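Local coordinates for aspartate-semialdehyde dehydrogenase (Candida albicans, PDB 3HSK), which makes L-aspartate semialdehyde by NADPH-dependent reductive dephosphorylation of 4-phospho-L-aspartate, the second step toward methionine and threonine, at residues I36-K41 with G363-G368; C94-S99 with L370-L375; D108-F113 with K125-E130; E143-V148 with F165-S170. All coordinates share one frame; numbering follows the deposited sequence.

Interaction 1: residues I36-K41 with G363-G368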
loop_
_atom_site.group_PDB
_atom_site.type_symbol
_atom_site.label_atom_id
_atom_site.label_comp_id
_atom_site.label_asym_id
_atom_site.label_seq_id
_atom_site.Cartn_x
_atom_site.Cartn_y
_atom_site.Cartn_z
ATOM N N ILE A 36 0.749 -5.720 31.147
ATOM C CA ILE A 36 0.645 -5.270 32.535
ATOM C C ILE A 36 -0.207 -4.007 32.637
ATOM O O ILE A 36 -1.016 -3.877 33.558
ATOM C CB ILE A 36 2.045 -5.040 33.168
ATOM C CG1 ILE A 36 2.867 -6.335 33.124
ATOM C CG2 ILE A 36 1.925 -4.527 34.608
ATOM C CD1 ILE A 36 4.367 -6.125 33.214
ATOM N N LEU A 37 -0.035 -3.093 31.681
ATOM C CA LEU A 37 -0.834 -1.871 31.623
ATOM C C LEU A 37 -2.331 -2.190 31.555
ATOM O O LEU A 37 -3.124 -1.609 32.296
ATOM C CB LEU A 37 -0.403 -0.986 30.443
ATOM C CG LEU A 37 -0.995 0.431 30.349
ATOM C CD1 LEU A 37 -0.336 1.373 31.345
ATOM C CD2 LEU A 37 -0.866 0.990 28.939
ATOM N N LEU A 38 -2.704 -3.124 30.679
ATOM C CA LEU A 38 -4.100 -3.549 30.542
ATOM C C LEU A 38 -4.636 -4.272 31.772
ATOM O O LEU A 38 -5.639 -3.846 32.347
ATOM C CB LEU A 38 -4.295 -4.417 29.297
ATOM C CG LEU A 38 -4.592 -3.694 27.984
ATOM C CD1 LEU A 38 -4.679 -4.708 26.865
ATOM C CD2 LEU A 38 -5.884 -2.879 28.076
ATOM N N LEU A 39 -3.965 -5.352 32.172
ATOM C CA LEU A 39 -4.382 -6.168 33.321
ATOM C C LEU A 39 -4.509 -5.350 34.606
ATOM O O LEU A 39 -5.191 -5.756 35.552
ATOM C CB LEU A 39 -3.401 -7.321 33.546
ATOM C CG LEU A 39 -3.307 -8.444 32.507
ATOM C CD1 LEU A 39 -2.010 -9.216 32.678
ATOM C CD2 LEU A 39 -4.504 -9.379 32.596
ATOM N N SER A 40 -3.850 -4.193 34.621
ATOM C CA SER A 40 -3.860 -3.292 35.762
ATOM C C SER A 40 -5.235 -2.665 35.983
ATOM O O SER A 40 -5.596 -2.326 37.110
ATOM C CB SER A 40 -2.818 -2.196 35.558
ATOM O OG SER A 40 -2.317 -1.759 36.803
ATOM N N LYS A 41 -5.989 -2.517 34.897
ATOM C CA LYS A 41 -7.319 -1.909 34.922
ATOM C C LYS A 41 -8.430 -2.968 34.931
ATOM O O LYS A 41 -9.617 -2.638 35.033
ATOM C CB LYS A 41 -7.491 -0.987 33.712
ATOM C CG LYS A 41 -6.346 -0.004 33.498
ATOM C CD LYS A 41 -6.280 0.447 32.050
ATOM C CE LYS A 41 -5.283 1.574 31.863
ATOM N NZ LYS A 41 -5.185 1.993 30.431
ATOM N N GLY A 363 -4.512 -5.766 19.175
ATOM C CA GLY A 363 -3.083 -5.819 19.512
ATOM C C GLY A 363 -2.798 -7.004 20.417
ATOM O O GLY A 363 -3.701 -7.505 21.090
ATOM N N ALA A 364 -1.542 -7.444 20.435
ATOM C CA ALA A 364 -1.122 -8.621 21.212
ATOM C C ALA A 364 -1.676 -8.619 22.628
ATOM O O ALA A 364 -2.214 -9.626 23.083
ATOM C CB ALA A 364 0.390 -8.722 21.250
ATOM N N ALA A 365 -1.542 -7.481 23.309
ATOM C CA ALA A 365 -1.997 -7.334 24.688
ATOM C C ALA A 365 -3.512 -7.451 24.815
ATOM O O ALA A 365 -4.007 -8.186 25.671
ATOM C CB ALA A 365 -1.506 -6.011 25.280
ATOM N N GLY A 366 -4.237 -6.729 23.960
ATOM C CA GLY A 366 -5.700 -6.746 23.958
ATOM C C GLY A 366 -6.259 -8.095 23.546
ATOM O O GLY A 366 -7.244 -8.574 24.113
ATOM N N ALA A 367 -5.620 -8.712 22.556
ATOM C CA ALA A 367 -6.009 -10.039 22.104
ATOM C C ALA A 367 -5.763 -11.061 23.199
ATOM O O ALA A 367 -6.593 -11.943 23.423
ATOM C CB ALA A 367 -5.265 -10.417 20.845
ATOM N N GLY A 368 -4.626 -10.919 23.884
ATOM C CA GLY A 368 -4.235 -11.818 24.973
ATOM C C GLY A 368 -5.231 -11.862 26.115
ATOM O O GLY A 368 -5.579 -12.938 26.592
#

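Interaction 2: residues C94-S99 with L370-L375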
loop_
_atom_site.group_PDB
_atom_site.type_symbol
_atom_site.label_atom_id
_atom_site.label_comp_id
_atom_site.label_asym_id
_atom_site.label_seq_id
_atom_site.Cartn_x
_atom_site.Cartn_y
_atom_site.Cartn_z
ATOM N N CYS A 94 -0.341 -19.019 39.151
ATOM C CA CYS A 94 -1.113 -18.284 38.150
ATOM C C CYS A 94 -2.070 -19.186 37.386
ATOM O O CYS A 94 -1.683 -20.260 36.909
ATOM C CB CYS A 94 -0.190 -17.594 37.148
ATOM S SG CYS A 94 0.920 -16.395 37.859
ATOM N N ASP A 95 -3.312 -18.718 37.259
ATOM C CA ASP A 95 -4.351 -19.379 36.468
ATOM C C ASP A 95 -4.121 -19.221 34.966
ATOM O O ASP A 95 -4.584 -20.041 34.172
ATOM C CB ASP A 95 -5.724 -18.813 36.842
ATOM C CG ASP A 95 -6.115 -19.127 38.279
ATOM O OD1 ASP A 95 -6.223 -20.324 38.617
ATOM O OD2 ASP A 95 -6.322 -18.178 39.066
ATOM N N VAL A 96 -3.423 -18.149 34.592
ATOM C CA VAL A 96 -3.097 -17.846 33.194
ATOM C C VAL A 96 -1.777 -17.074 33.108
ATOM O O VAL A 96 -1.521 -16.175 33.912
ATOM C CB VAL A 96 -4.246 -17.071 32.478
ATOM C CG1 VAL A 96 -4.377 -15.634 32.997
ATOM C CG2 VAL A 96 -4.051 -17.094 30.963
ATOM N N VAL A 97 -0.941 -17.440 32.140
ATOM C CA VAL A 97 0.372 -16.821 31.984
ATOM C C VAL A 97 0.563 -16.252 30.579
ATOM O O VAL A 97 0.757 -16.998 29.616
ATOM C CB VAL A 97 1.520 -17.815 32.319
ATOM C CG1 VAL A 97 2.881 -17.181 32.062
ATOM C CG2 VAL A 97 1.421 -18.292 33.767
ATOM N N PHE A 98 0.521 -14.926 30.480
ATOM C CA PHE A 98 0.735 -14.229 29.213
ATOM C C PHE A 98 2.219 -14.173 28.886
ATOM O O PHE A 98 3.047 -14.145 29.788
ATOM C CB PHE A 98 0.143 -12.819 29.268
ATOM C CG PHE A 98 -1.288 -12.783 29.725
ATOM C CD1 PHE A 98 -2.329 -12.985 28.820
ATOM C CD2 PHE A 98 -1.599 -12.563 31.068
ATOM C CE1 PHE A 98 -3.654 -12.954 29.242
ATOM C CE2 PHE A 98 -2.923 -12.542 31.502
ATOM C CZ PHE A 98 -3.952 -12.731 30.586
ATOM N N SER A 99 2.561 -14.165 27.600
ATOM C CA SER A 99 3.972 -14.151 27.209
ATOM C C SER A 99 4.295 -13.213 26.045
ATOM O O SER A 99 3.759 -13.351 24.938
ATOM C CB SER A 99 4.470 -15.573 26.920
ATOM O OG SER A 99 5.739 -15.566 26.291
ATOM N N LEU A 370 -8.439 -10.964 26.034
ATOM C CA LEU A 370 -9.700 -11.499 25.539
ATOM C C LEU A 370 -9.675 -13.029 25.474
ATOM O O LEU A 370 -10.645 -13.674 25.864
ATOM C CB LEU A 370 -10.083 -10.865 24.186
ATOM C CG LEU A 370 -11.486 -11.128 23.608
ATOM C CD1 LEU A 370 -12.582 -10.900 24.645
ATOM C CD2 LEU A 370 -11.751 -10.290 22.366
ATOM N N ILE A 371 -8.564 -13.602 25.011
ATOM C CA ILE A 371 -8.379 -15.059 25.016
ATOM C C ILE A 371 -8.542 -15.626 26.425
ATOM O O ILE A 371 -9.209 -16.641 26.611
ATOM C CB ILE A 371 -7.003 -15.477 24.446
ATOM C CG1 ILE A 371 -6.940 -15.205 22.935
ATOM C CG2 ILE A 371 -6.704 -16.952 24.756
ATOM C CD1 ILE A 371 -5.544 -15.314 22.322
ATOM N N ALA A 372 -7.937 -14.957 27.408
ATOM C CA ALA A 372 -8.022 -15.366 28.812
ATOM C C ALA A 372 -9.449 -15.268 29.356
ATOM O O ALA A 372 -9.854 -16.093 30.174
ATOM C CB ALA A 372 -7.068 -14.549 29.669
ATOM N N GLU A 373 -10.194 -14.259 28.903
ATOM C CA GLU A 373 -11.614 -14.114 29.241
ATOM C C GLU A 373 -12.442 -15.246 28.627
ATOM O O GLU A 373 -13.314 -15.811 29.283
ATOM C CB GLU A 373 -12.151 -12.767 28.761
ATOM C CG GLU A 373 -11.781 -11.587 29.640
ATOM C CD GLU A 373 -12.021 -10.256 28.951
ATOM O OE1 GLU A 373 -12.670 -10.236 27.883
ATOM O OE2 GLU A 373 -11.559 -9.222 29.473
ATOM N N ILE A 374 -12.155 -15.571 27.369
ATOM C CA ILE A 374 -12.787 -16.706 26.711
ATOM C C ILE A 374 -12.457 -17.998 27.466
ATOM O O ILE A 374 -13.328 -18.836 27.655
ATOM C CB ILE A 374 -12.384 -16.825 25.219
ATOM C CG1 ILE A 374 -12.796 -15.564 24.448
ATOM C CG2 ILE A 374 -13.018 -18.076 24.579
ATOM C CD1 ILE A 374 -12.069 -15.378 23.120
ATOM N N LEU A 375 -11.206 -18.144 27.903
ATOM C CA LEU A 375 -10.806 -19.291 28.721
ATOM C C LEU A 375 -11.511 -19.295 30.077
ATOM O O LEU A 375 -11.878 -20.357 30.583
ATOM C CB LEU A 375 -9.286 -19.332 28.916
ATOM C CG LEU A 375 -8.386 -19.607 27.703
ATOM C CD1 LEU A 375 -6.928 -19.298 28.041
ATOM C CD2 LEU A 375 -8.532 -21.043 27.180
#

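Interaction 3: residues D108-F113 with K125-E130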
loop_
_atom_site.group_PDB
_atom_site.type_symbol
_atom_site.label_atom_id
_atom_site.label_comp_id
_atom_site.label_asym_id
_atom_site.label_seq_id
_atom_site.Cartn_x
_atom_site.Cartn_y
_atom_site.Cartn_z
ATOM N N ASP A 108 12.002 -22.732 24.565
ATOM C CA ASP A 108 12.287 -23.562 25.738
ATOM C C ASP A 108 11.409 -23.223 26.946
ATOM O O ASP A 108 10.874 -24.123 27.602
ATOM C CB ASP A 108 13.766 -23.449 26.131
ATOM C CG ASP A 108 14.702 -24.153 25.151
ATOM O OD1 ASP A 108 14.243 -24.593 24.080
ATOM O OD2 ASP A 108 15.913 -24.264 25.455
ATOM N N ILE A 109 11.265 -21.926 27.224
ATOM C CA ILE A 109 10.569 -21.438 28.424
ATOM C C ILE A 109 9.075 -21.781 28.439
ATOM O O ILE A 109 8.577 -22.342 29.413
ATOM C CB ILE A 109 10.784 -19.909 28.638
ATOM C CG1 ILE A 109 12.242 -19.620 29.016
ATOM C CG2 ILE A 109 9.852 -19.368 29.723
ATOM C CD1 ILE A 109 12.669 -18.173 28.810
ATOM N N GLU A 110 8.373 -21.435 27.360
ATOM C CA GLU A 110 6.933 -21.691 27.254
ATOM C C GLU A 110 6.605 -23.181 27.308
ATOM O O GLU A 110 5.571 -23.568 27.844
ATOM C CB GLU A 110 6.360 -21.058 25.986
ATOM C CG GLU A 110 6.247 -19.544 26.060
ATOM C CD GLU A 110 6.036 -18.889 24.705
ATOM O OE1 GLU A 110 5.886 -19.613 23.697
ATOM O OE2 GLU A 110 6.025 -17.641 24.646
ATOM N N LYS A 111 7.503 -24.004 26.767
ATOM C CA LYS A 111 7.360 -25.458 26.798
ATOM C C LYS A 111 7.404 -25.982 28.231
ATOM O O LYS A 111 6.564 -26.792 28.619
ATOM C CB LYS A 111 8.446 -26.119 25.944
ATOM C CG LYS A 111 8.363 -27.644 25.855
ATOM C CD LYS A 111 9.563 -28.195 25.099
ATOM C CE LYS A 111 9.631 -29.720 25.159
ATOM N NZ LYS A 111 8.538 -30.394 24.386
ATOM N N SER A 112 8.369 -25.509 29.018
ATOM C CA SER A 112 8.454 -25.907 30.424
ATOM C C SER A 112 7.265 -25.399 31.239
ATOM O O SER A 112 6.825 -26.064 32.186
ATOM C CB SER A 112 9.783 -25.482 31.049
ATOM O OG SER A 112 10.077 -24.131 30.770
ATOM N N PHE A 113 6.733 -24.236 30.865
ATOM C CA PHE A 113 5.495 -23.739 31.477
ATOM C C PHE A 113 4.305 -24.666 31.197
ATOM O O PHE A 113 3.572 -25.027 32.118
ATOM C CB PHE A 113 5.209 -22.282 31.084
ATOM C CG PHE A 113 5.833 -21.280 32.018
ATOM C CD1 PHE A 113 7.215 -21.092 32.042
ATOM C CD2 PHE A 113 5.044 -20.541 32.891
ATOM C CE1 PHE A 113 7.801 -20.177 32.923
ATOM C CE2 PHE A 113 5.618 -19.623 33.774
ATOM C CZ PHE A 113 7.002 -19.447 33.790
ATOM N N LYS A 125 6.212 -15.979 18.358
ATOM C CA LYS A 125 5.899 -16.659 17.100
ATOM C C LYS A 125 6.188 -18.162 17.128
ATOM O O LYS A 125 5.694 -18.903 16.279
ATOM C CB LYS A 125 6.674 -16.013 15.947
ATOM C CG LYS A 125 8.185 -16.263 15.997
ATOM C CD LYS A 125 8.910 -15.529 14.886
ATOM C CE LYS A 125 10.325 -16.063 14.702
ATOM N NZ LYS A 125 10.907 -15.556 13.423
ATOM N N ASN A 126 6.991 -18.587 18.105
ATOM C CA ASN A 126 7.547 -19.942 18.181
ATOM C C ASN A 126 6.560 -21.083 17.921
ATOM O O ASN A 126 6.804 -21.941 17.069
ATOM C CB ASN A 126 8.242 -20.163 19.535
ATOM C CG ASN A 126 9.437 -19.236 19.746
ATOM O OD1 ASN A 126 10.593 -19.668 19.686
ATOM N ND2 ASN A 126 9.161 -17.960 19.998
ATOM N N TYR A 127 5.448 -21.079 18.646
ATOM C CA TYR A 127 4.527 -22.210 18.623
ATOM C C TYR A 127 3.284 -21.956 17.788
ATOM O O TYR A 127 2.364 -22.772 17.778
ATOM C CB TYR A 127 4.187 -22.660 20.051
ATOM C CG TYR A 127 5.384 -23.294 20.729
ATOM C CD1 TYR A 127 5.905 -24.507 20.263
ATOM C CD2 TYR A 127 6.013 -22.677 21.812
ATOM C CE1 TYR A 127 7.014 -25.092 20.859
ATOM C CE2 TYR A 127 7.125 -23.256 22.420
ATOM C CZ TYR A 127 7.621 -24.464 21.934
ATOM O OH TYR A 127 8.718 -25.055 22.516
ATOM N N ARG A 128 3.282 -20.832 17.069
ATOM C CA ARG A 128 2.159 -20.452 16.211
ATOM C C ARG A 128 1.790 -21.529 15.194
ATOM O O ARG A 128 0.611 -21.828 15.005
ATOM C CB ARG A 128 2.456 -19.139 15.484
ATOM C CG ARG A 128 2.370 -17.923 16.371
ATOM C CD ARG A 128 2.496 -16.662 15.554
ATOM N NE ARG A 128 2.567 -15.470 16.395
ATOM C CZ ARG A 128 2.804 -14.244 15.939
ATOM N NH1 ARG A 128 2.994 -14.032 14.642
ATOM N NH2 ARG A 128 2.853 -13.224 16.781
ATOM N N ARG A 129 2.807 -22.109 14.555
ATOM C CA ARG A 129 2.601 -23.090 13.487
ATOM C C ARG A 129 2.548 -24.536 13.975
ATOM O O ARG A 129 2.464 -25.453 13.162
ATOM C CB ARG A 129 3.645 -22.930 12.375
ATOM C CG ARG A 129 3.697 -21.527 11.806
ATOM C CD ARG A 129 4.301 -21.445 10.421
ATOM N NE ARG A 129 4.282 -20.053 9.965
ATOM C CZ ARG A 129 4.711 -19.617 8.783
ATOM N NH1 ARG A 129 5.211 -20.455 7.881
ATOM N NH2 ARG A 129 4.636 -18.321 8.505
ATOM N N GLU A 130 2.596 -24.742 15.291
ATOM C CA GLU A 130 2.465 -26.098 15.842
ATOM C C GLU A 130 1.050 -26.639 15.626
ATOM O O GLU A 130 0.065 -25.939 15.863
ATOM C CB GLU A 130 2.853 -26.162 17.324
ATOM C CG GLU A 130 2.585 -27.538 17.936
ATOM C CD GLU A 130 3.417 -27.836 19.167
ATOM O OE1 GLU A 130 4.575 -27.373 19.238
ATOM O OE2 GLU A 130 2.911 -28.557 20.055
#

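Interaction 4: residues E143-V148 with F165-S170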
loop_
_atom_site.group_PDB
_atom_site.type_symbol
_atom_site.label_atom_id
_atom_site.label_comp_id
_atom_site.label_asym_id
_atom_site.label_seq_id
_atom_site.Cartn_x
_atom_site.Cartn_y
_atom_site.Cartn_z
ATOM N N GLU A 143 -13.360 -20.167 18.315
ATOM C CA GLU A 143 -13.809 -21.561 18.311
ATOM C C GLU A 143 -12.633 -22.529 18.210
ATOM O O GLU A 143 -12.735 -23.694 18.592
ATOM C CB GLU A 143 -14.834 -21.821 17.189
ATOM C CG GLU A 143 -14.335 -21.524 15.762
ATOM C CD GLU A 143 -14.555 -20.076 15.337
ATOM O OE1 GLU A 143 -14.785 -19.210 16.210
ATOM O OE2 GLU A 143 -14.501 -19.804 14.118
ATOM N N HIS A 144 -11.511 -22.032 17.709
ATOM C CA HIS A 144 -10.304 -22.835 17.626
ATOM C C HIS A 144 -9.770 -23.214 19.019
ATOM O O HIS A 144 -8.993 -24.156 19.164
ATOM C CB HIS A 144 -9.266 -22.121 16.758
ATOM C CG HIS A 144 -9.480 -22.318 15.286
ATOM N ND1 HIS A 144 -8.544 -21.952 14.342
ATOM C CD2 HIS A 144 -10.509 -22.872 14.599
ATOM C CE1 HIS A 144 -8.998 -22.250 13.137
ATOM N NE2 HIS A 144 -10.185 -22.816 13.265
ATOM N N ILE A 145 -10.232 -22.499 20.040
ATOM C CA ILE A 145 -9.921 -22.830 21.435
ATOM C C ILE A 145 -10.596 -24.139 21.906
ATOM O O ILE A 145 -10.135 -24.762 22.874
ATOM C CB ILE A 145 -10.235 -21.634 22.376
ATOM C CG1 ILE A 145 -9.237 -20.494 22.106
ATOM C CG2 ILE A 145 -10.215 -22.055 23.845
ATOM C CD1 ILE A 145 -9.509 -19.191 22.862
ATOM N N ASP A 146 -11.661 -24.560 21.214
ATOM C CA ASP A 146 -12.355 -25.816 21.542
ATOM C C ASP A 146 -11.381 -26.986 21.575
ATOM O O ASP A 146 -11.573 -27.930 22.337
ATOM C CB ASP A 146 -13.480 -26.141 20.546
ATOM C CG ASP A 146 -14.557 -25.061 20.472
ATOM O OD1 ASP A 146 -14.635 -24.191 21.367
ATOM O OD2 ASP A 146 -15.335 -25.089 19.492
ATOM N N VAL A 147 -10.344 -26.924 20.738
ATOM C CA VAL A 147 -9.328 -27.981 20.690
ATOM C C VAL A 147 -8.675 -28.194 22.062
ATOM O O VAL A 147 -8.572 -29.334 22.529
ATOM C CB VAL A 147 -8.265 -27.715 19.605
ATOM C CG1 VAL A 147 -7.185 -28.788 19.626
ATOM C CG2 VAL A 147 -8.917 -27.669 18.240
ATOM N N VAL A 148 -8.263 -27.105 22.714
ATOM C CA VAL A 148 -7.688 -27.212 24.061
ATOM C C VAL A 148 -8.777 -27.458 25.101
ATOM O O VAL A 148 -8.551 -28.178 26.072
ATOM C CB VAL A 148 -6.782 -25.997 24.474
ATOM C CG1 VAL A 148 -5.677 -25.754 23.450
ATOM C CG2 VAL A 148 -7.599 -24.728 24.719
ATOM N N PHE A 165 -1.427 -26.058 28.614
ATOM C CA PHE A 165 -1.502 -25.849 27.173
ATOM C C PHE A 165 -0.973 -24.479 26.781
ATOM O O PHE A 165 -0.682 -23.650 27.642
ATOM C CB PHE A 165 -2.962 -25.953 26.730
ATOM C CG PHE A 165 -3.878 -25.007 27.462
ATOM C CD1 PHE A 165 -3.996 -23.679 27.059
ATOM C CD2 PHE A 165 -4.608 -25.443 28.565
ATOM C CE1 PHE A 165 -4.829 -22.801 27.731
ATOM C CE2 PHE A 165 -5.453 -24.573 29.246
ATOM C CZ PHE A 165 -5.566 -23.247 28.823
ATOM N N ILE A 166 -0.885 -24.243 25.475
ATOM C CA ILE A 166 -0.544 -22.928 24.946
ATOM C C ILE A 166 -1.501 -22.504 23.820
ATOM O O ILE A 166 -1.827 -23.294 22.929
ATOM C CB ILE A 166 0.957 -22.845 24.517
ATOM C CG1 ILE A 166 1.316 -21.440 24.012
ATOM C CG2 ILE A 166 1.302 -23.931 23.500
ATOM C CD1 ILE A 166 2.809 -21.163 23.917
ATOM N N ILE A 167 -1.968 -21.262 23.904
ATOM C CA ILE A 167 -2.704 -20.614 22.823
ATOM C C ILE A 167 -1.893 -19.414 22.334
ATOM O O ILE A 167 -1.463 -18.587 23.130
ATOM C CB ILE A 167 -4.127 -20.180 23.280
ATOM C CG1 ILE A 167 -5.015 -21.419 23.469
ATOM C CG2 ILE A 167 -4.751 -19.197 22.290
ATOM C CD1 ILE A 167 -6.226 -21.180 24.327
ATOM N N CYS A 168 -1.685 -19.335 21.023
ATOM C CA CYS A 168 -0.855 -18.289 20.433
ATOM C C CYS A 168 -1.650 -17.095 19.894
ATOM O O CYS A 168 -2.730 -17.253 19.321
ATOM C CB CYS A 168 0.044 -18.879 19.349
ATOM S SG CYS A 168 1.450 -19.822 20.001
ATOM N N ILE A 169 -1.097 -15.904 20.094
ATOM C CA ILE A 169 -1.699 -14.651 19.647
ATOM C C ILE A 169 -1.090 -14.245 18.308
ATOM O O ILE A 169 0.129 -14.149 18.186
ATOM C CB ILE A 169 -1.443 -13.491 20.660
ATOM C CG1 ILE A 169 -1.742 -13.921 22.103
ATOM C CG2 ILE A 169 -2.243 -12.251 20.265
ATOM C CD1 ILE A 169 -1.166 -12.990 23.169
ATOM N N SER A 170 -1.938 -14.007 17.308
ATOM C CA SER A 170 -1.479 -13.497 16.010
ATOM C C SER A 170 -1.092 -12.031 16.107
ATOM O O SER A 170 -1.543 -11.320 17.011
ATOM C CB SER A 170 -2.559 -13.658 14.940
ATOM O OG SER A 170 -2.346 -14.825 14.176
#

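Interaction 1: residues I36-K41 with G363-G368
L38 lays its methyl CD1 on the first turn of helix 364-376, at A365 and G366, and that turn is closed by a short backbone bond within 363-368, from A367 N to G363 O at 2.7 Å. G363 is the N-cap residue here: it follows directly on helix 359-362, leaves helical geometry, and the chain then sets off again as helix 364-376. Across the gap nothing polar is exchanged. L38 CD1 sits 3.6 Å from A365 C and equally 3.6 Å from G366 N, so the methyl bears on the peptide link between the two residues, and it also touches the methyl A365 CB at 3.8 Å. Torsions explain the reach. With chi2 at 177°, CD1 carries straight on from the CA of L38 toward the other helix, while CD2 branches off to one side. Since the partners are an alanine and a glycine, the backbones come close, with the CA atoms of L38 and A365 7.3 Å apart.

Neighbouring side chains have partners of their own. I36 and L39 pack on strands 20-25 and 45-52, K41 NZ makes a salt bridge with E71 OE2, and on helix 30-39 A364 touches V31 and A365 touches R34. V31 probably contributes to NADP binding, as in related enzymes, and the cofactor itself lies about 12 Å from the side chain of A365. Helix 30-39, following strand 20-25 and the residues lining the NADP pocket, is the first helix of a Rossmann-type dinucleotide-binding fold, and the C-terminal helix 364-376 returns to pack beside it.

Interaction 2: residues C94-S99 with L370-L375
The F98 ring presents its CE1 and CZ atoms to the single methyl of A372. F98 CZ is 3.7 Å from A372 CB, and F98 CE1 is almost as near. Outside the two segments the same ring meets that of F35, the planes inclined by about 30°. The CB of F98 does not aim at the helix; it is the far end of the ring that arrives there, swung across with CG anti to the carbonyl carbon (chi1 -52°).

V96, two residues back on the same side of strand 96-99, adds a lighter touch from V96 CG2 to A372 CB at 4.2 Å. A372 therefore projects between the two strand side chains, and its small size lets the helix settle with its CA 7.0 Å from that of V96. V97 points to the other side, its backbone bonded to A119 and V121, whereas V96 and F98 bond to strand 20-25.

This part of helix 364-376 keeps its charge off the surface facing the strand: E373 turns to H42 NE2 and S309 N. What remains between strand and helix is apolar contact with no hydrogen bond, held by close fit and burial of hydrocarbon.

Interaction 3: residues D108-F113 with K125-E130
Y127 sends its side chain from the loop 125-130 to helix 103-115. Its CB already aims at the helix, and the ring continues in that direction because chi1 of -69° sets CG beside the backbone N, opposite the carbonyl carbon. At one edge, Y127 CD2 lies 3.6 Å from E110 OE1, and Y127 CE2 is 4.1 Å from the same oxygen. That oxygen lies close to the ring plane, although the carboxylate as a whole is turned 46° from it. An acidic oxygen beside the slightly positive ring hydrogens is probably a mildly favourable meeting. Further out, Y127 OH rests 3.6 Å from K111 CB, where the two side chains cross nearly at right angles, and it hydrogen-bonds to G107 O one turn back along the helix.

The other carboxylate oxygen, E110 OE2, is held by two hydroxyls, S122 OG and S99 OG, which fixes the glutamate and hence the position of OE1. K111 leads its amine away from the tyrosine.

Y127 also packs on I166 and C168, and E110 on I166, so the pair fills the corner between helix 103-115 and strand 165-169. Next along the loop, R128 forms a salt bridge with E234 of helix 227-238.

Interaction 4: residues E143-V148 with F165-S170
I167 CD1 is the bump that the facing segment receives. It pushes between I145 and V148, 3.8 Å from I145 CG1 and likewise 3.8 Å from V148 CG2, while I145 CG2 and I145 CD1 close around it at 4.1 Å each. The methyl is thus cupped by three carbons of one isoleucine and a branch of the valine. I167 gets there by an extended chain: chi2 of 161° carries CD1 well out from the strand. The side chains of I145 and I167 cross at about a right angle, so the end of one falls across the flank of the other.

Nearly one turn on, V148 settles over F165. V148 CB stands 4.3 Å above one face of the phenyl ring, displaced toward its rim, with V148 CG2 over the same face, and V148 CG1 lies 4.3 Å from F165 CB. The valine thus touches both the ring and the isoleucine methyl. The chains run against each other, I145 beside I167 and V148 beside F165, with CA separations of 7.7 and 7.1 Å.

This is the helix-on-strand packing of a beta-alpha-beta crossover, in which strand 135-136, helix 146-157 and strand 165-169 follow in turn. I145 and I167 both touch V136 on the neighbouring strand, V148 touches P134, and L375 of helix 364-376 borders I145 and I167.

Helix 364-376 ties three of the contacts together: interactions 1 and 2 use successive turns of it, and interaction 4 meets it through I145, I167 and I169. G368 O and L39 CD1 both pack on the F98 ring, joining interaction 1 to interaction 2. Interactions 2 and 4 are wholly buried and hydrocarbon, with L375 CD2 bridging to I167 CD1. Interaction 1 is similar in chemistry, but its leucine is partly exposed. Interaction 3 differs: it lies on the other side of the parallel sheet, where V97 and I166 point, reaches the surface at K111, and brings polar groups into van der Waals contact, their hydrogen bonds going to other residues, as from E110 OE2 to S99 OG of interaction 2.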